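Local coordinates for protein putative prephenate dehydratase (Streptococcus mutans, PDB 4LUB) that probably catalyses the decarboxylating dehydration of prephenate to phenylpyruvate, a step in L-phenylalanine biosynthesis, at residues B[6-11]-B[50-55]; B[78-83]-B[175-180]. All blocks are in the same frame, centred on the assembly; numbering follows the deposited sequence.

Contact 1. Residues B[6-11]-B[50-55]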
loop_
_atom_site.group_PDB
_atom_site.type_symbol
_atom_site.label_atom_id
_atom_site.label_comp_id
_atom_site.label_asym_id
_atom_site.label_seq_id
_atom_site.Cartn_x
_atom_site.Cartn_y
_atom_site.Cartn_z
ATOM N N ALA B 6 -6.331 -15.863 21.341
ATOM C CA ALA B 6 -5.034 -15.985 20.684
ATOM C C ALA B 6 -4.427 -14.615 20.410
ATOM O O ALA B 6 -5.133 -13.682 20.015
ATOM C CB ALA B 6 -5.168 -16.757 19.384
ATOM N N TYR B 7 -3.117 -14.501 20.600
ATOM C CA TYR B 7 -2.411 -13.261 20.306
ATOM C C TYR B 7 -1.053 -13.588 19.709
ATOM O O TYR B 7 -0.587 -14.724 19.798
ATOM C CB TYR B 7 -2.259 -12.384 21.557
ATOM C CG TYR B 7 -1.394 -12.974 22.657
ATOM C CD1 TYR B 7 -1.943 -13.787 23.638
ATOM C CD2 TYR B 7 -0.029 -12.717 22.710
ATOM C CE1 TYR B 7 -1.161 -14.331 24.648
ATOM C CE2 TYR B 7 0.766 -13.257 23.715
ATOM C CZ TYR B 7 0.193 -14.063 24.681
ATOM O OH TYR B 7 0.967 -14.602 25.682
ATOM N N LEU B 8 -0.432 -12.598 19.079
ATOM C CA LEU B 8 0.886 -12.784 18.509
ATOM C C LEU B 8 1.910 -12.803 19.638
ATOM O O LEU B 8 2.105 -11.805 20.340
ATOM C CB LEU B 8 1.193 -11.678 17.492
ATOM C CG LEU B 8 2.608 -11.636 16.911
ATOM C CD1 LEU B 8 2.881 -12.888 16.101
ATOM C CD2 LEU B 8 2.785 -10.408 16.039
ATOM N N GLY B 9 2.554 -13.952 19.809
ATOM C CA GLY B 9 3.510 -14.152 20.878
ATOM C C GLY B 9 4.827 -13.482 20.552
ATOM O O GLY B 9 4.962 -12.865 19.495
ATOM N N PRO B 10 5.817 -13.614 21.448
ATOM C CA PRO B 10 5.723 -14.334 22.721
ATOM C C PRO B 10 5.040 -13.531 23.822
ATOM O O PRO B 10 4.617 -12.395 23.602
ATOM C CB PRO B 10 7.189 -14.585 23.081
ATOM C CG PRO B 10 7.894 -13.435 22.464
ATOM C CD PRO B 10 7.215 -13.272 21.137
ATOM N N SER B 11 4.914 -14.151 24.989
ATOM C CA SER B 11 4.514 -13.465 26.212
ATOM C C SER B 11 5.288 -12.157 26.416
ATOM O O SER B 11 6.476 -12.070 26.111
ATOM C CB SER B 11 4.707 -14.401 27.415
ATOM O OG SER B 11 3.802 -14.102 28.460
ATOM N N ILE B 50 -5.980 -11.604 18.293
ATOM C CA ILE B 50 -5.461 -10.240 18.292
ATOM C C ILE B 50 -4.155 -10.181 17.512
ATOM O O ILE B 50 -3.210 -10.921 17.794
ATOM C CB ILE B 50 -5.258 -9.690 19.733
ATOM C CG1 ILE B 50 -6.599 -9.351 20.373
ATOM C CG2 ILE B 50 -4.554 -8.352 19.695
ATOM C CD1 ILE B 50 -7.410 -10.510 20.828
ATOM N N VAL B 51 -4.135 -9.316 16.503
ATOM C CA VAL B 51 -2.987 -9.158 15.621
ATOM C C VAL B 51 -2.704 -7.684 15.339
ATOM O O VAL B 51 -3.623 -6.867 15.315
ATOM C CB VAL B 51 -3.192 -9.890 14.266
ATOM C CG1 VAL B 51 -3.327 -11.401 14.467
ATOM C CG2 VAL B 51 -4.385 -9.309 13.495
ATOM N N PRO B 52 -1.423 -7.335 15.140
ATOM C CA PRO B 52 -1.071 -6.008 14.620
ATOM C C PRO B 52 -1.516 -5.890 13.172
ATOM O O PRO B 52 -1.394 -6.868 12.425
ATOM C CB PRO B 52 0.453 -5.964 14.739
ATOM C CG PRO B 52 0.876 -7.395 14.691
ATOM C CD PRO B 52 -0.240 -8.202 15.304
ATOM N N VAL B 53 -2.095 -4.757 12.777
ATOM C CA VAL B 53 -2.451 -4.594 11.372
ATOM C C VAL B 53 -1.741 -3.435 10.669
ATOM O O VAL B 53 -1.491 -3.507 9.473
ATOM C CB VAL B 53 -3.991 -4.450 11.199
ATOM C CG1 VAL B 53 -4.712 -5.482 12.052
ATOM C CG2 VAL B 53 -4.480 -3.029 11.493
ATOM N N GLU B 54 -1.428 -2.367 11.392
ATOM C CA GLU B 54 -0.782 -1.224 10.762
ATOM C C GLU B 54 0.078 -0.417 11.715
ATOM O O GLU B 54 -0.338 -0.143 12.832
ATOM C CB GLU B 54 -1.827 -0.288 10.138
ATOM C CG GLU B 54 -1.208 0.924 9.445
ATOM C CD GLU B 54 -2.224 1.778 8.728
ATOM O OE1 GLU B 54 -3.403 1.369 8.672
ATOM O OE2 GLU B 54 -1.838 2.847 8.205
ATOM N N ASN B 55 1.245 0.011 11.241
ATOM C CA ASN B 55 2.148 0.842 12.029
ATOM C C ASN B 55 2.316 2.205 11.371
ATOM O O ASN B 55 2.319 2.316 10.144
ATOM C CB ASN B 55 3.510 0.166 12.202
ATOM C CG ASN B 55 4.481 1.014 13.001
ATOM O OD1 ASN B 55 5.233 1.804 12.433
ATOM N ND2 ASN B 55 4.439 0.890 14.326
#

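Contact 2. Residues B[78-83]-B[175-180]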
loop_
_atom_site.group_PDB
_atom_site.type_symbol
_atom_site.label_atom_id
_atom_site.label_comp_id
_atom_site.label_asym_id
_atom_site.label_seq_id
_atom_site.Cartn_x
_atom_site.Cartn_y
_atom_site.Cartn_z
ATOM N N ALA B 78 -13.042 -5.132 16.827
ATOM C CA ALA B 78 -12.573 -4.016 17.638
ATOM C C ALA B 78 -11.152 -3.654 17.227
ATOM O O ALA B 78 -10.368 -4.530 16.845
ATOM C CB ALA B 78 -12.626 -4.359 19.125
ATOM N N GLU B 79 -10.819 -2.369 17.316
ATOM C CA GLU B 79 -9.455 -1.906 17.083
ATOM C C GLU B 79 -8.865 -1.212 18.312
ATOM O O GLU B 79 -9.510 -0.355 18.905
ATOM C CB GLU B 79 -9.422 -0.948 15.893
ATOM C CG GLU B 79 -8.029 -0.486 15.502
ATOM C CD GLU B 79 -8.065 0.468 14.328
ATOM O OE1 GLU B 79 -8.534 0.047 13.257
ATOM O OE2 GLU B 79 -7.563 1.602 14.445
ATOM N N ILE B 80 -7.645 -1.589 18.690
ATOM C CA ILE B 80 -6.924 -0.905 19.768
ATOM C C ILE B 80 -5.625 -0.324 19.230
ATOM O O ILE B 80 -4.825 -1.028 18.618
ATOM C CB ILE B 80 -6.633 -1.837 20.969
ATOM C CG1 ILE B 80 -7.946 -2.283 21.613
ATOM C CG2 ILE B 80 -5.791 -1.114 22.021
ATOM C CD1 ILE B 80 -7.846 -3.577 22.405
ATOM N N ILE B 81 -5.441 0.975 19.427
ATOM C CA ILE B 81 -4.199 1.642 19.055
ATOM C C ILE B 81 -3.212 1.759 20.215
ATOM O O ILE B 81 -3.544 2.279 21.277
ATOM C CB ILE B 81 -4.480 3.038 18.480
ATOM C CG1 ILE B 81 -5.364 2.910 17.237
ATOM C CG2 ILE B 81 -3.178 3.723 18.085
ATOM C CD1 ILE B 81 -5.738 4.246 16.610
ATOM N N LEU B 82 -2.007 1.248 19.993
ATOM C CA LEU B 82 -0.922 1.256 20.979
ATOM C C LEU B 82 0.217 2.198 20.633
ATOM O O LEU B 82 0.745 2.149 19.528
ATOM C CB LEU B 82 -0.341 -0.155 21.138
ATOM C CG LEU B 82 0.548 -0.425 22.361
ATOM C CD1 LEU B 82 -0.236 -0.525 23.663
ATOM C CD2 LEU B 82 1.395 -1.675 22.136
ATOM N N PRO B 83 0.610 3.050 21.594
ATOM C CA PRO B 83 1.879 3.777 21.490
ATOM C C PRO B 83 3.070 2.826 21.581
ATOM O O PRO B 83 3.068 1.914 22.411
ATOM C CB PRO B 83 1.853 4.731 22.690
ATOM C CG PRO B 83 0.786 4.200 23.598
ATOM C CD PRO B 83 -0.212 3.524 22.721
ATOM N N PHE B 175 -4.060 -2.419 16.213
ATOM C CA PHE B 175 -4.254 -3.851 16.422
ATOM C C PHE B 175 -5.736 -4.132 16.251
ATOM O O PHE B 175 -6.577 -3.339 16.666
ATOM C CB PHE B 175 -3.792 -4.322 17.819
ATOM C CG PHE B 175 -2.322 -4.138 18.086
ATOM C CD1 PHE B 175 -1.798 -2.891 18.381
ATOM C CD2 PHE B 175 -1.463 -5.224 18.036
ATOM C CE1 PHE B 175 -0.442 -2.734 18.625
ATOM C CE2 PHE B 175 -0.108 -5.075 18.269
ATOM C CZ PHE B 175 0.406 -3.827 18.560
ATOM N N TRP B 176 -6.047 -5.237 15.590
ATOM C CA TRP B 176 -7.418 -5.689 15.485
ATOM C C TRP B 176 -7.737 -6.885 16.367
ATOM O O TRP B 176 -6.943 -7.817 16.492
ATOM C CB TRP B 176 -7.745 -6.022 14.028
ATOM C CG TRP B 176 -8.044 -4.816 13.211
ATOM C CD1 TRP B 176 -8.152 -3.525 13.654
ATOM C CD2 TRP B 176 -8.263 -4.780 11.800
ATOM N NE1 TRP B 176 -8.434 -2.688 12.596
ATOM C CE2 TRP B 176 -8.518 -3.438 11.451
ATOM C CE3 TRP B 176 -8.281 -5.758 10.797
ATOM C CZ2 TRP B 176 -8.771 -3.044 10.141
ATOM C CZ3 TRP B 176 -8.538 -5.369 9.497
ATOM C CH2 TRP B 176 -8.781 -4.018 9.179
ATOM N N VAL B 177 -8.915 -6.835 16.976
ATOM C CA VAL B 177 -9.507 -8.002 17.586
ATOM C C VAL B 177 -10.383 -8.658 16.533
ATOM O O VAL B 177 -11.326 -8.055 16.026
ATOM C CB VAL B 177 -10.338 -7.653 18.841
ATOM C CG1 VAL B 177 -10.926 -8.908 19.451
ATOM C CG2 VAL B 177 -9.488 -6.897 19.857
ATOM N N LEU B 178 -10.011 -9.874 16.160
ATOM C CA LEU B 178 -10.760 -10.652 15.185
ATOM C C LEU B 178 -11.682 -11.646 15.859
ATOM O O LEU B 178 -11.286 -12.334 16.794
ATOM C CB LEU B 178 -9.813 -11.390 14.228
ATOM C CG LEU B 178 -8.916 -10.704 13.191
ATOM C CD1 LEU B 178 -8.962 -9.188 13.239
ATOM C CD2 LEU B 178 -7.487 -11.255 13.173
ATOM N N GLY B 179 -12.903 -11.739 15.351
ATOM C CA GLY B 179 -13.845 -12.718 15.844
ATOM C C GLY B 179 -15.192 -12.600 15.172
ATOM O O GLY B 179 -15.302 -12.129 14.037
ATOM N N ASP B 180 -16.223 -13.035 15.881
ATOM C CA ASP B 180 -17.545 -13.180 15.296
ATOM C C ASP B 180 -18.515 -12.223 15.991
ATOM O O ASP B 180 -19.540 -11.852 15.429
ATOM C CB ASP B 180 -18.014 -14.637 15.409
ATOM C CG ASP B 180 -19.433 -14.847 14.909
ATOM O OD1 ASP B 180 -19.894 -14.061 14.055
ATOM O OD2 ASP B 180 -20.088 -15.812 15.364
#

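Contact 1. Residues B[6-11]-B[50-55]
L8 turns CG anti to its backbone N (chi1 173°), beside its own carbonyl carbon, on the side of the strand that faces P52. Its CD2 lies 3.8 Å from P52 CG and equally near P52 CD, so the methyl meets the CG-CD bond of the proline ring. The two side chains cross at about a right angle. I50 has CG1 anti to its carbonyl carbon and beside its N. Its CD1 comes to 4.0 Å from A6 O.

The backbones run in the same direction here, as neighbouring parallel strands, with axes 34° apart. One firm bond joins the two segments: I50 N donates to A6 O at 2.8 Å, with an N-H...O angle of 151°. The return bond from L8 N to I50 O is weak, at 3.5 Å. Y7 CA also points a C-H at I50 O, 3.5 Å away. Y7 and I50 meet through their CB atoms, 4.4 Å apart, and the phenol ring leads away to stack with H16.

The strands then part. Beyond P52, strand 48-55 bulges where V53 and E54 both lie opposite R174.

This pairing belongs to the parallel part of the sheet in the prephenate dehydratase region. T15 of helix 14-22 touches L8, I50 and P52. The chemistry implies a join that rests, between the two segments, on one good backbone bond, with a small apolar contact where the strands diverge; A6 also makes a backbone bond to F48 on the same neighbouring strand.

Contact 2. Residues B[78-83]-B[175-180]
The side chains of E79 and W176 cross obliquely on one face of an antiparallel strand pair, where they form a non-hydrogen-bonded pair. The pair is part of the mixed sheet in the prephenate dehydratase region. E79 sends CG anti to its backbone N (chi1 -176°), and the chain stays extended beyond it. Its CG lies at the edge of the indole, in the ring plane, 3.6 Å from W176 CD1. The carboxylate is turned 29° from the indole plane. E79 OE1 also has a salt bridge to R174, so this buried oxygen has two partners. The positive charge of R174 would be expected to favour the ionised carboxylate. Y271 and F65 meet the indole from outside the two strands.

The other face carries A78, I80, F175 and V177. A78 CB and V177 CB are 4.0 Å apart, opposite each other. L82 comes to the F175 ring obliquely, with L82 CB 3.6 Å from F175 CE1. I80 O lies at the edge of the same ring, in its plane. V18 of helix 14-22 touches both I80 and F175.

The backbones hold this register. I80 and F175 bond both ways: I80 N to F175 O and F175 N to I80 O, each 2.9 Å. V177 N gives A78 O a nearly straight bond of 2.7 Å, while the return bond from A78 N to V177 O is weak. Across the first face, W176 NE1 donates to the anti side of E79 OE1 at 2.8 Å, and the oxygen lies only 4° out of the indole plane.

Overall arrangement
From the N terminus, strand 4-8 leads through helix 14-22, strand 27-31 and helix 34-42 to strand 48-55. Contact 1 closes this loop by parallel pairing. The chain then passes helix 62-70 and enters strand 75-83. After a long excursion, of which 86-169 is not modelled, it returns as strand 172-179, and contact 2 closes that second loop. The loops follow in series and neither nest nor cross. Their centres lie about 9 Å apart. Strands 48-55 and 172-179 are neighbours, so the contacts join directly, V51 O lying 2.9 Å from W176 N. Strand 75-83 also pairs in parallel with 264-274, which leads through 189-199 to strands 237-244 and 222-229 of the ACT region.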